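Local coordinates for protein alpha-glucosidase (Bacteroides thetaiotaomicron, PDB 5XFM) that hydrolyses glycosidic bonds as a calcium-containing family 97 glycoside hydrolase with both beta-L-arabinopyranosidase and alpha-galactosidase activity, at residues Thr36-Tyr40 with Lys52-Gly56; Ile61-Asn67 with Asn105-Leu111; Glu470-Thr474 with Phe514-Thr518; Gly565-Val569 with Ala581-Gly586. The protein carries 1 engineered substitution. One frame throughout, in Å; residues are numbered along the deposited sequence.

Interaction 1 of 4, residues Thr36-Tyr40 with Lys52-Gly56; sequences TKPCY and KSPLG
Tyr-40 and Ser-53 form an antiparallel hydrogen-bonded pair where the beta hairpin of strands 39-44 and 47-59 opens out, in a largely buried part of the N-terminal domain. Two backbone bonds close the pair: Tyr-40 N reaches Ser-53 O at 2.9 Å, and Ser-53 N returns to Tyr-40 O at 2.7 Å. A third bond, from Leu-55 N to Pro-38 O, carries the ladder past the non-hydrogen-bonded pair Cys-39 and Pro-54.

The tyrosine shows how one strand of a hairpin can pack a ring against the other. Its CG stands between the backbone N and the carbonyl carbon (chi1 70°), which lays the ring beside Ser-53, whose CB sits over one face, 3.9 Å from the centroid in a CH-pi contact. Pro-54 O lies at the ring edge, and the Leu-55 side chain crosses that of Tyr-40 at about a right angle, its CD2 3.6 Å from Tyr-40 CD1. At the more exposed end, Lys-52 bends at chi3 and chi4 and brings its CE alongside Cys-39 SG, 3.4 Å away, while its charged end makes a cation-pi contact with Phe-31.

Tyr-40 OH bonds to Gly-145 O of strand 136-147; Ser-53 OG bonds to Glu-51 O and to Arg-147 N of that strand. A tyrosine held through its face and by its hydroxyl has little freedom to rotate within this buried sheet.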
loop_
_atom_site.group_PDB
_atom_site.type_symbol
_atom_site.label_atom_id
_atom_site.label_comp_id
_atom_site.label_asym_id
_atom_site.label_seq_id
_atom_site.Cartn_x
_atom_site.Cartn_y
_atom_site.Cartn_z
ATOM N N THR A 36 -6.381 -35.941 0.744
ATOM C CA THR A 36 -6.774 -35.695 2.122
ATOM C C THR A 36 -6.977 -34.199 2.329
ATOM O O THR A 36 -7.888 -33.762 3.029
ATOM C CB THR A 36 -5.712 -36.215 3.110
ATOM O OG1 THR A 36 -5.559 -37.629 2.945
ATOM C CG2 THR A 36 -6.114 -35.912 4.546
ATOM N N LYS A 37 -6.109 -33.416 1.710
ATOM C CA LYS A 37 -6.169 -31.977 1.841
ATOM C C LYS A 37 -6.171 -31.312 0.466
ATOM O O LYS A 37 -5.209 -31.446 -0.293
ATOM C CB LYS A 37 -5.000 -31.500 2.705
ATOM C CG LYS A 37 -4.927 -30.024 2.941
ATOM C CD LYS A 37 -4.255 -29.737 4.284
ATOM C CE LYS A 37 -3.053 -30.633 4.529
ATOM N NZ LYS A 37 -2.677 -30.674 5.973
ATOM N N PRO A 38 -7.269 -30.619 0.127
ATOM C CA PRO A 38 -7.362 -29.942 -1.166
ATOM C C PRO A 38 -6.235 -28.933 -1.335
ATOM O O PRO A 38 -5.891 -28.232 -0.383
ATOM C CB PRO A 38 -8.724 -29.243 -1.101
ATOM C CG PRO A 38 -8.996 -29.082 0.351
ATOM C CD PRO A 38 -8.430 -30.323 0.981
ATOM N N CYS A 39 -5.662 -28.861 -2.527
ATOM C CA CYS A 39 -4.530 -27.981 -2.736
ATOM C C CYS A 39 -4.425 -27.495 -4.174
ATOM O O CYS A 39 -5.142 -27.961 -5.049
ATOM C CB CYS A 39 -3.238 -28.689 -2.314
ATOM S SG CYS A 39 -2.991 -30.309 -3.079
ATOM N N TYR A 40 -3.545 -26.526 -4.394
ATOM C CA TYR A 40 -3.255 -26.013 -5.724
ATOM C C TYR A 40 -1.748 -25.860 -5.860
ATOM O O TYR A 40 -1.032 -25.902 -4.864
ATOM C CB TYR A 40 -3.962 -24.676 -5.965
ATOM C CG TYR A 40 -3.384 -23.535 -5.159
ATOM C CD1 TYR A 40 -3.689 -23.394 -3.813
ATOM C CD2 TYR A 40 -2.544 -22.594 -5.745
ATOM C CE1 TYR A 40 -3.169 -22.360 -3.065
ATOM C CE2 TYR A 40 -2.019 -21.554 -5.003
ATOM C CZ TYR A 40 -2.335 -21.444 -3.665
ATOM O OH TYR A 40 -1.818 -20.418 -2.916
ATOM N N LYS A 52 2.536 -27.524 -3.945
ATOM C CA LYS A 52 1.196 -27.849 -3.498
ATOM C C LYS A 52 0.842 -27.107 -2.210
ATOM O O LYS A 52 1.422 -27.335 -1.144
ATOM C CB LYS A 52 1.098 -29.355 -3.331
ATOM C CG LYS A 52 1.143 -30.056 -4.687
ATOM C CD LYS A 52 1.121 -31.550 -4.554
ATOM C CE LYS A 52 -0.137 -31.997 -3.875
ATOM N NZ LYS A 52 -0.592 -33.308 -4.409
ATOM N N SER A 53 -0.114 -26.195 -2.350
ATOM C CA SER A 53 -0.486 -25.252 -1.299
ATOM C C SER A 53 -1.930 -25.476 -0.883
ATOM O O SER A 53 -2.802 -25.623 -1.732
ATOM C CB SER A 53 -0.302 -23.814 -1.786
ATOM O OG SER A 53 1.033 -23.564 -2.190
ATOM N N PRO A 54 -2.190 -25.495 0.426
ATOM C CA PRO A 54 -3.498 -25.910 0.939
ATOM C C PRO A 54 -4.634 -24.947 0.580
ATOM O O PRO A 54 -4.425 -23.738 0.440
ATOM C CB PRO A 54 -3.286 -25.953 2.461
ATOM C CG PRO A 54 -1.807 -25.936 2.661
ATOM C CD PRO A 54 -1.248 -25.183 1.507
ATOM N N LEU A 55 -5.823 -25.513 0.400
ATOM C CA LEU A 55 -7.047 -24.751 0.176
ATOM C C LEU A 55 -8.055 -25.114 1.251
ATOM O O LEU A 55 -7.901 -26.119 1.941
ATOM C CB LEU A 55 -7.636 -25.036 -1.207
ATOM C CG LEU A 55 -6.918 -24.525 -2.453
ATOM C CD1 LEU A 55 -7.501 -25.178 -3.693
ATOM C CD2 LEU A 55 -7.052 -23.016 -2.538
ATOM N N GLY A 56 -9.093 -24.304 1.403
ATOM C CA GLY A 56 -10.202 -24.729 2.233
ATOM C C GLY A 56 -10.439 -23.858 3.436
ATOM O O GLY A 56 -9.820 -22.801 3.585
#

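Interaction 2 of 4, residues Ile61-Asn67 with Asn105-Leu111; sequences IGDFTKN and NEQGQKL
Asn-105 ND2 is gripped from two sides of the contact, giving one hydrogen to Asp-63 O across the segments at 3.0 Å and the other to Gln-109 OE1 within its own loop at 2.8 Å. Both acceptors lie in the plane of the asparagine amide, and both bonds are nearly straight, 168° and 175° at the hydrogen. They differ at the acceptor: the amide stands above the carbonyl plane of Asp-63 but falls on a lone pair of Gln-109 OE1. At the other end of the same group, Asn-105 OD1 accepts from Gln-109 N at 2.7 Å and, weakly, from Gln-107 N. With partners at both ends, the amide is fixed in its rotation.

The loop organised in this way is a type I beta turn, Asn-105 to Gly-108, between strands 91-104 and 110-117 of the large antiparallel sheet in the N-terminal domain. The asparagine thus ties this turn to strand 62-64, which belongs to the neighbouring sheet.

Next to the amide, Phe-64 fills the apolar part of the contact. Its ring plane is only 15° from that of the Asn-105 amide. Leu-111 covers one ring face with its CB, set off toward the rim; its first torsion swings CG beside the carbonyl carbon, and the second turns CD2 to Phe-64 CB at 3.5 Å. Gln-109 O meets the ring at its edge, 3.6 Å from Phe-64 CE1, while Leu-128 of strand 121-128 packs on both Phe-64 and Leu-111.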
loop_
_atom_site.group_PDB
_atom_site.type_symbol
_atom_site.label_atom_id
_atom_site.label_comp_id
_atom_site.label_asym_id
_atom_site.label_seq_id
_atom_site.Cartn_x
_atom_site.Cartn_y
_atom_site.Cartn_z
ATOM N N ILE A 61 -21.024 -23.806 9.709
ATOM C CA ILE A 61 -22.071 -24.594 9.067
ATOM C C ILE A 61 -21.472 -25.854 8.445
ATOM O O ILE A 61 -22.198 -26.668 7.873
ATOM C CB ILE A 61 -22.836 -23.800 7.979
ATOM C CG1 ILE A 61 -21.977 -23.616 6.730
ATOM C CG2 ILE A 61 -23.349 -22.473 8.525
ATOM C CD1 ILE A 61 -22.767 -23.311 5.475
ATOM N N GLY A 62 -20.152 -26.010 8.547
ATOM C CA GLY A 62 -19.501 -27.173 7.966
ATOM C C GLY A 62 -18.000 -27.049 7.795
ATOM O O GLY A 62 -17.432 -25.957 7.836
ATOM N N ASP A 63 -17.333 -28.182 7.634
ATOM C CA ASP A 63 -15.895 -28.131 7.440
ATOM C C ASP A 63 -15.497 -28.485 6.012
ATOM O O ASP A 63 -15.958 -29.473 5.443
ATOM C CB ASP A 63 -15.180 -29.027 8.447
ATOM C CG ASP A 63 -15.238 -28.464 9.858
ATOM O OD1 ASP A 63 -15.947 -27.452 10.069
ATOM O OD2 ASP A 63 -14.537 -29.001 10.743
ATOM N N PHE A 64 -14.646 -27.641 5.444
ATOM C CA PHE A 64 -14.164 -27.765 4.081
ATOM C C PHE A 64 -12.633 -27.784 4.112
ATOM O O PHE A 64 -11.956 -27.036 3.408
ATOM C CB PHE A 64 -14.684 -26.597 3.254
ATOM C CG PHE A 64 -16.181 -26.465 3.285
ATOM C CD1 PHE A 64 -16.989 -27.304 2.541
ATOM C CD2 PHE A 64 -16.779 -25.510 4.093
ATOM C CE1 PHE A 64 -18.364 -27.184 2.594
ATOM C CE2 PHE A 64 -18.152 -25.381 4.147
ATOM C CZ PHE A 64 -18.947 -26.214 3.402
ATOM N N THR A 65 -12.103 -28.660 4.953
ATOM C CA THR A 65 -10.675 -28.731 5.235
ATOM C C THR A 65 -10.058 -30.013 4.684
ATOM O O THR A 65 -8.922 -30.019 4.198
ATOM C CB THR A 65 -10.442 -28.637 6.767
ATOM O OG1 THR A 65 -10.480 -27.262 7.170
ATOM C CG2 THR A 65 -9.114 -29.228 7.171
ATOM N N LYS A 66 -10.823 -31.097 4.738
ATOM C CA LYS A 66 -10.298 -32.403 4.361
ATOM C C LYS A 66 -11.251 -33.221 3.495
ATOM O O LYS A 66 -12.463 -33.167 3.680
ATOM C CB LYS A 66 -9.946 -33.210 5.613
ATOM C CG LYS A 66 -8.773 -32.656 6.386
ATOM C CD LYS A 66 -8.391 -33.557 7.540
ATOM C CE LYS A 66 -7.176 -33.012 8.266
ATOM N NZ LYS A 66 -6.005 -32.908 7.353
ATOM N N ASN A 67 -10.687 -33.981 2.562
ATOM C CA ASN A 67 -11.432 -34.980 1.825
ATOM C C ASN A 67 -12.626 -34.401 1.065
ATOM O O ASN A 67 -13.766 -34.804 1.274
ATOM C CB ASN A 67 -11.891 -36.082 2.786
ATOM C CG ASN A 67 -10.722 -36.784 3.479
ATOM O OD1 ASN A 67 -9.671 -37.002 2.874
ATOM N ND2 ASN A 67 -10.894 -37.105 4.759
ATOM N N ASN A 105 -18.032 -31.496 0.622
ATOM C CA ASN A 105 -17.453 -32.312 1.685
ATOM C C ASN A 105 -18.235 -33.607 1.858
ATOM O O ASN A 105 -19.229 -33.824 1.174
ATOM C CB ASN A 105 -17.378 -31.555 3.022
ATOM C CG ASN A 105 -18.743 -31.180 3.586
ATOM O OD1 ASN A 105 -19.792 -31.569 3.068
ATOM N ND2 ASN A 105 -18.727 -30.432 4.679
ATOM N N GLU A 106 -17.785 -34.451 2.783
ATOM C CA GLU A 106 -18.366 -35.774 2.971
ATOM C C GLU A 106 -19.820 -35.700 3.414
ATOM O O GLU A 106 -20.588 -36.634 3.188
ATOM C CB GLU A 106 -17.563 -36.574 4.001
ATOM C CG GLU A 106 -16.204 -37.050 3.513
ATOM C CD GLU A 106 -15.366 -37.676 4.617
ATOM O OE1 GLU A 106 -15.390 -37.149 5.752
ATOM O OE2 GLU A 106 -14.686 -38.691 4.350
ATOM N N GLN A 107 -20.198 -34.584 4.027
ATOM C CA GLN A 107 -21.566 -34.405 4.493
ATOM C C GLN A 107 -22.460 -33.875 3.377
ATOM O O GLN A 107 -23.667 -33.745 3.548
ATOM C CB GLN A 107 -21.607 -33.452 5.692
ATOM C CG GLN A 107 -20.929 -33.970 6.957
ATOM C CD GLN A 107 -19.413 -33.939 6.866
ATOM O OE1 GLN A 107 -18.840 -33.154 6.107
ATOM N NE2 GLN A 107 -18.756 -34.794 7.642
ATOM N N GLY A 108 -21.865 -33.591 2.225
ATOM C CA GLY A 108 -22.629 -33.110 1.093
ATOM C C GLY A 108 -22.764 -31.600 1.048
ATOM O O GLY A 108 -23.468 -31.064 0.190
ATOM N N GLN A 109 -22.120 -30.907 1.983
ATOM C CA GLN A 109 -22.150 -29.447 1.979
ATOM C C GLN A 109 -21.232 -28.912 0.882
ATOM O O GLN A 109 -20.225 -29.531 0.543
ATOM C CB GLN A 109 -21.774 -28.892 3.352
ATOM C CG GLN A 109 -22.774 -29.282 4.429
ATOM C CD GLN A 109 -22.187 -29.263 5.819
ATOM O OE1 GLN A 109 -21.050 -29.684 6.033
ATOM N NE2 GLN A 109 -22.969 -28.791 6.781
ATOM N N LYS A 110 -21.626 -27.783 0.299
ATOM C CA LYS A 110 -21.006 -27.269 -0.918
ATOM C C LYS A 110 -20.163 -26.018 -0.688
ATOM O O LYS A 110 -20.463 -25.206 0.188
ATOM C CB LYS A 110 -22.088 -27.006 -1.972
ATOM C CG LYS A 110 -22.729 -28.297 -2.483
ATOM C CD LYS A 110 -23.828 -28.067 -3.509
ATOM C CE LYS A 110 -24.397 -29.419 -3.964
ATOM N NZ LYS A 110 -25.273 -29.346 -5.171
ATOM N N LEU A 111 -19.095 -25.888 -1.471
ATOM C CA LEU A 111 -18.215 -24.722 -1.419
ATOM C C LEU A 111 -17.615 -24.432 -2.800
ATOM O O LEU A 111 -17.138 -25.337 -3.466
ATOM C CB LEU A 111 -17.096 -24.942 -0.386
ATOM C CG LEU A 111 -15.918 -23.960 -0.352
ATOM C CD1 LEU A 111 -16.329 -22.648 0.286
ATOM C CD2 LEU A 111 -14.719 -24.544 0.384
#

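Interaction 3 of 4, residues Glu470-Thr474 with Phe514-Thr518; sequences EAFNT and FQLAT
Phe-514 points its ring from helix 512-521 against helix 470-474, where Glu-470, Ala-471 and Thr-474 meet it. This is the close part of a contact between two helices of the catalytic domain, of the TIM-barrel clan, whose short segments run nearly parallel, 26° apart, with axes 12.2 Å from each other. At such a separation long side chains must bridge the gap. Phe-514 does so with its CG anti to the backbone N (chi1 178°), and its CZ lies 3.8 Å from Ala-471 CA. Ala-471 CB approaches CE2, and Thr-474 OG1 comes at the ring edge, near its plane. Thr-474 and Phe-514 also touch Val-583 of the C-terminal sheet.

By contrast, the C-terminal end is sparser, with Thr-474 CG2 to Thr-518 OG1, 3.7 Å, as the one contact between these two residues. Both hydroxyls turn back to their own helices, Thr-474 OG1 bonding to Glu-470 O and Thr-518 OG1 weakly to Phe-514 O.

On the polar flank Gln-515, bent at chi2, gives NE2 to the syn side of Glu-470 OE2 at 2.7 Å, with an angle of 158° at the hydrogen. Thr-510 OG1 bonds both Glu-470 OE1 and Gln-515 NE2, and Leu-493 N donates to Gln-515 OE1. A buried carboxylate is thus met at both oxygens by uncharged groups, an arrangement that could spread its negative charge without a salt bridge to these partners.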
loop_
_atom_site.group_PDB
_atom_site.type_symbol
_atom_site.label_atom_id
_atom_site.label_comp_id
_atom_site.label_asym_id
_atom_site.label_seq_id
_atom_site.Cartn_x
_atom_site.Cartn_y
_atom_site.Cartn_z
ATOM N N GLU A 470 17.053 4.548 5.482
ATOM C CA GLU A 470 16.133 5.162 4.525
ATOM C C GLU A 470 16.230 4.589 3.117
ATOM O O GLU A 470 15.210 4.222 2.510
ATOM C CB GLU A 470 16.352 6.672 4.454
ATOM C CG GLU A 470 15.443 7.329 3.423
ATOM C CD GLU A 470 15.749 8.789 3.188
ATOM O OE1 GLU A 470 16.856 9.240 3.555
ATOM O OE2 GLU A 470 14.883 9.481 2.615
ATOM N N ALA A 471 17.450 4.517 2.595
ATOM C CA ALA A 471 17.653 4.076 1.220
ATOM C C ALA A 471 17.178 2.637 1.015
ATOM O O ALA A 471 16.509 2.334 0.038
ATOM C CB ALA A 471 19.116 4.221 0.833
ATOM N N PHE A 472 17.504 1.771 1.966
ATOM C CA PHE A 472 17.092 0.369 1.955
ATOM C C PHE A 472 15.560 0.213 1.814
ATOM O O PHE A 472 15.063 -0.477 0.901
ATOM C CB PHE A 472 17.624 -0.298 3.235
ATOM C CG PHE A 472 17.152 -1.706 3.456
ATOM C CD1 PHE A 472 17.603 -2.738 2.651
ATOM C CD2 PHE A 472 16.309 -2.005 4.516
ATOM C CE1 PHE A 472 17.186 -4.038 2.871
ATOM C CE2 PHE A 472 15.892 -3.300 4.746
ATOM C CZ PHE A 472 16.328 -4.320 3.921
ATOM N N ASN A 473 14.816 0.874 2.698
ATOM C CA ASN A 473 13.356 0.803 2.681
ATOM C C ASN A 473 12.753 1.446 1.431
ATOM O O ASN A 473 11.776 0.927 0.856
ATOM C CB ASN A 473 12.785 1.456 3.943
ATOM C CG ASN A 473 13.106 0.667 5.203
ATOM O OD1 ASN A 473 13.683 1.197 6.161
ATOM N ND2 ASN A 473 12.735 -0.610 5.207
ATOM N N THR A 474 13.345 2.559 0.997
ATOM C CA THR A 474 12.961 3.188 -0.271
ATOM C C THR A 474 13.149 2.214 -1.439
ATOM O O THR A 474 12.378 2.215 -2.395
ATOM C CB THR A 474 13.763 4.476 -0.529
ATOM O OG1 THR A 474 13.552 5.392 0.551
ATOM C CG2 THR A 474 13.326 5.144 -1.825
ATOM N N PHE A 514 18.311 12.289 -4.340
ATOM C CA PHE A 514 17.647 11.106 -3.786
ATOM C C PHE A 514 16.220 11.451 -3.358
ATOM O O PHE A 514 15.260 10.771 -3.724
ATOM C CB PHE A 514 18.439 10.543 -2.599
ATOM C CG PHE A 514 17.799 9.341 -1.944
ATOM C CD1 PHE A 514 16.743 9.489 -1.050
ATOM C CD2 PHE A 514 18.276 8.063 -2.199
ATOM C CE1 PHE A 514 16.157 8.390 -0.454
ATOM C CE2 PHE A 514 17.696 6.954 -1.598
ATOM C CZ PHE A 514 16.634 7.119 -0.727
ATOM N N GLN A 515 16.100 12.502 -2.557
ATOM C CA GLN A 515 14.806 12.947 -2.050
ATOM C C GLN A 515 13.833 13.324 -3.153
ATOM O O GLN A 515 12.646 13.016 -3.061
ATOM C CB GLN A 515 14.985 14.128 -1.086
ATOM C CG GLN A 515 15.778 13.781 0.155
ATOM C CD GLN A 515 15.040 12.764 1.014
ATOM O OE1 GLN A 515 13.838 12.895 1.254
ATOM N NE2 GLN A 515 15.756 11.750 1.484
ATOM N N LEU A 516 14.321 14.052 -4.154
ATOM C CA LEU A 516 13.508 14.451 -5.297
ATOM C C LEU A 516 13.009 13.204 -6.052
ATOM O O LEU A 516 11.829 13.098 -6.398
ATOM C CB LEU A 516 14.306 15.387 -6.215
ATOM C CG LEU A 516 14.847 16.688 -5.587
ATOM C CD1 LEU A 516 15.524 17.571 -6.625
ATOM C CD2 LEU A 516 13.779 17.486 -4.840
ATOM N N ALA A 517 13.919 12.259 -6.272
ATOM C CA ALA A 517 13.610 10.984 -6.911
ATOM C C ALA A 517 12.531 10.236 -6.143
ATOM O O ALA A 517 11.704 9.531 -6.725
ATOM C CB ALA A 517 14.865 10.127 -7.021
ATOM N N THR A 518 12.557 10.390 -4.825
ATOM C CA THR A 518 11.602 9.724 -3.949
ATOM C C THR A 518 10.158 10.229 -4.149
ATOM O O THR A 518 9.197 9.513 -3.866
ATOM C CB THR A 518 12.059 9.903 -2.471
ATOM O OG1 THR A 518 12.960 8.844 -2.122
ATOM C CG2 THR A 518 10.898 9.910 -1.492
#

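Interaction 4 of 4, residues Gly565-Val569 with Ala581-Gly586; sequences GKYVV and AAVNAG
Val-568 and Val-583 form an antiparallel hydrogen-bonded pair, with Val-568 N to Val-583 O at 3.0 Å and Val-583 N to Val-568 O at 2.9 Å, in strands running 172° apart. Their side chains lie side by side and point the same way, Val-568 CG1 being 3.6 Å from Val-583 CG2. That face of the sheet is turned to the catalytic domain, where Val-583 meets Phe-514 and Ala-517 of helix 512-521. The other face carries Val-569 beside Ala-582, with Val-569 CG2 3.6 Å from Ala-582 CB, and here Leu-592 and Leu-594 of strand 590-595 pack on the valine.

The two strands, 567-574 and 577-584, are a hairpin of the C-terminal all-beta domain. Near its open end the pattern is altered: Lys-566 and Tyr-567 both face Tyr-563 on the adjoining strand in a classic beta bulge, while Ala-585 N still bonds to Lys-566 O at 2.7 Å. Beside it Asn-584 OD1 accepts from Gly-586 N, which stands above the plane of its carbonyl, at 2.7 Å, an Asx turn. Asn-584 ND2 donates to Ile-632 O and Glu-588 O, and Tyr-567 OH reaches Asp-561.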
loop_
_atom_site.group_PDB
_atom_site.type_symbol
_atom_site.label_atom_id
_atom_site.label_comp_id
_atom_site.label_asym_id
_atom_site.label_seq_id
_atom_site.Cartn_x
_atom_site.Cartn_y
_atom_site.Cartn_z
ATOM N N GLY A 565 15.713 -3.485 -1.983
ATOM C CA GLY A 565 16.599 -3.150 -0.883
ATOM C C GLY A 565 17.974 -2.678 -1.322
ATOM O O GLY A 565 18.743 -2.150 -0.516
ATOM N N LYS A 566 18.270 -2.816 -2.610
ATOM C CA LYS A 566 19.593 -2.478 -3.125
ATOM C C LYS A 566 19.522 -1.251 -4.024
ATOM O O LYS A 566 20.228 -0.263 -3.798
ATOM C CB LYS A 566 20.186 -3.670 -3.870
ATOM C CG LYS A 566 20.709 -4.750 -2.928
ATOM C CD LYS A 566 21.120 -6.005 -3.675
ATOM C CE LYS A 566 21.850 -6.979 -2.761
ATOM N NZ LYS A 566 20.976 -8.097 -2.311
ATOM N N TYR A 567 18.661 -1.296 -5.036
ATOM C CA TYR A 567 18.506 -0.126 -5.899
ATOM C C TYR A 567 17.199 -0.198 -6.660
ATOM O O TYR A 567 16.622 -1.271 -6.803
ATOM C CB TYR A 567 19.693 0.007 -6.863
ATOM C CG TYR A 567 19.731 -0.993 -8.000
ATOM C CD1 TYR A 567 20.146 -2.302 -7.788
ATOM C CD2 TYR A 567 19.391 -0.614 -9.293
ATOM C CE1 TYR A 567 20.196 -3.215 -8.830
ATOM C CE2 TYR A 567 19.445 -1.513 -10.341
ATOM C CZ TYR A 567 19.843 -2.816 -10.102
ATOM O OH TYR A 567 19.893 -3.717 -11.139
ATOM N N VAL A 568 16.706 0.946 -7.120
ATOM C CA VAL A 568 15.453 0.927 -7.869
ATOM C C VAL A 568 15.410 2.014 -8.937
ATOM O O VAL A 568 15.816 3.155 -8.709
ATOM C CB VAL A 568 14.218 1.057 -6.926
ATOM C CG1 VAL A 568 14.231 2.363 -6.169
ATOM C CG2 VAL A 568 12.922 0.908 -7.716
ATOM N N VAL A 569 14.939 1.615 -10.115
ATOM C CA VAL A 569 14.818 2.482 -11.282
ATOM C C VAL A 569 13.461 2.303 -11.950
ATOM O O VAL A 569 13.187 1.236 -12.523
ATOM C CB VAL A 569 15.908 2.182 -12.344
ATOM C CG1 VAL A 569 15.921 3.256 -13.416
ATOM C CG2 VAL A 569 17.279 2.038 -11.699
ATOM N N ALA A 581 13.034 7.925 -12.354
ATOM C CA ALA A 581 13.660 8.133 -11.063
ATOM C C ALA A 581 14.422 6.887 -10.655
ATOM O O ALA A 581 13.944 5.759 -10.842
ATOM C CB ALA A 581 12.624 8.498 -10.016
ATOM N N ALA A 582 15.623 7.093 -10.125
ATOM C CA ALA A 582 16.431 5.975 -9.656
ATOM C C ALA A 582 17.166 6.331 -8.381
ATOM O O ALA A 582 17.616 7.464 -8.222
ATOM C CB ALA A 582 17.416 5.537 -10.733
ATOM N N VAL A 583 17.265 5.378 -7.455
ATOM C CA VAL A 583 18.124 5.563 -6.285
ATOM C C VAL A 583 18.936 4.312 -5.961
ATOM O O VAL A 583 18.566 3.180 -6.340
ATOM C CB VAL A 583 17.332 5.956 -5.011
ATOM C CG1 VAL A 583 16.599 7.284 -5.194
ATOM C CG2 VAL A 583 16.383 4.838 -4.599
ATOM N N ASN A 584 20.035 4.536 -5.239
ATOM C CA ASN A 584 20.981 3.475 -4.898
ATOM C C ASN A 584 21.214 3.326 -3.392
ATOM O O ASN A 584 21.714 4.245 -2.735
ATOM C CB ASN A 584 22.318 3.732 -5.603
ATOM C CG ASN A 584 23.403 2.740 -5.197
ATOM O OD1 ASN A 584 23.124 1.600 -4.812
ATOM N ND2 ASN A 584 24.655 3.178 -5.282
ATOM N N ALA A 585 20.886 2.152 -2.857
ATOM C CA ALA A 585 21.092 1.880 -1.436
ATOM C C ALA A 585 22.338 1.037 -1.194
ATOM O O ALA A 585 22.615 0.650 -0.058
ATOM C CB ALA A 585 19.873 1.185 -0.841
ATOM N N GLY A 586 23.078 0.732 -2.254
ATOM C CA GLY A 586 24.317 -0.012 -2.096
ATOM C C GLY A 586 25.377 0.883 -1.487
ATOM O O GLY A 586 25.162 2.088 -1.342
#

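In the fold
Read from the N terminus, the four contacts follow in series, none enclosing or crossing another. Interaction 1 closes a short hairpin loop of 11 residues, and interaction 2 a longer one of 37, mostly strand, that brings the second sheet of the N-terminal domain onto the first. The two touch: Thr-36 O lies 2.8 Å from Asn-67 N, probably a hydrogen bond. Interaction 3 closes a 39-residue loop in the catalytic domain, its centre about 40 Å from that of interaction 1. Interaction 4 closes a C-terminal hairpin, centred about 8 Å from interaction 3, and the pair meet across the domain boundary, Ala-471 CB standing 3.5 Å from Ala-585 CB.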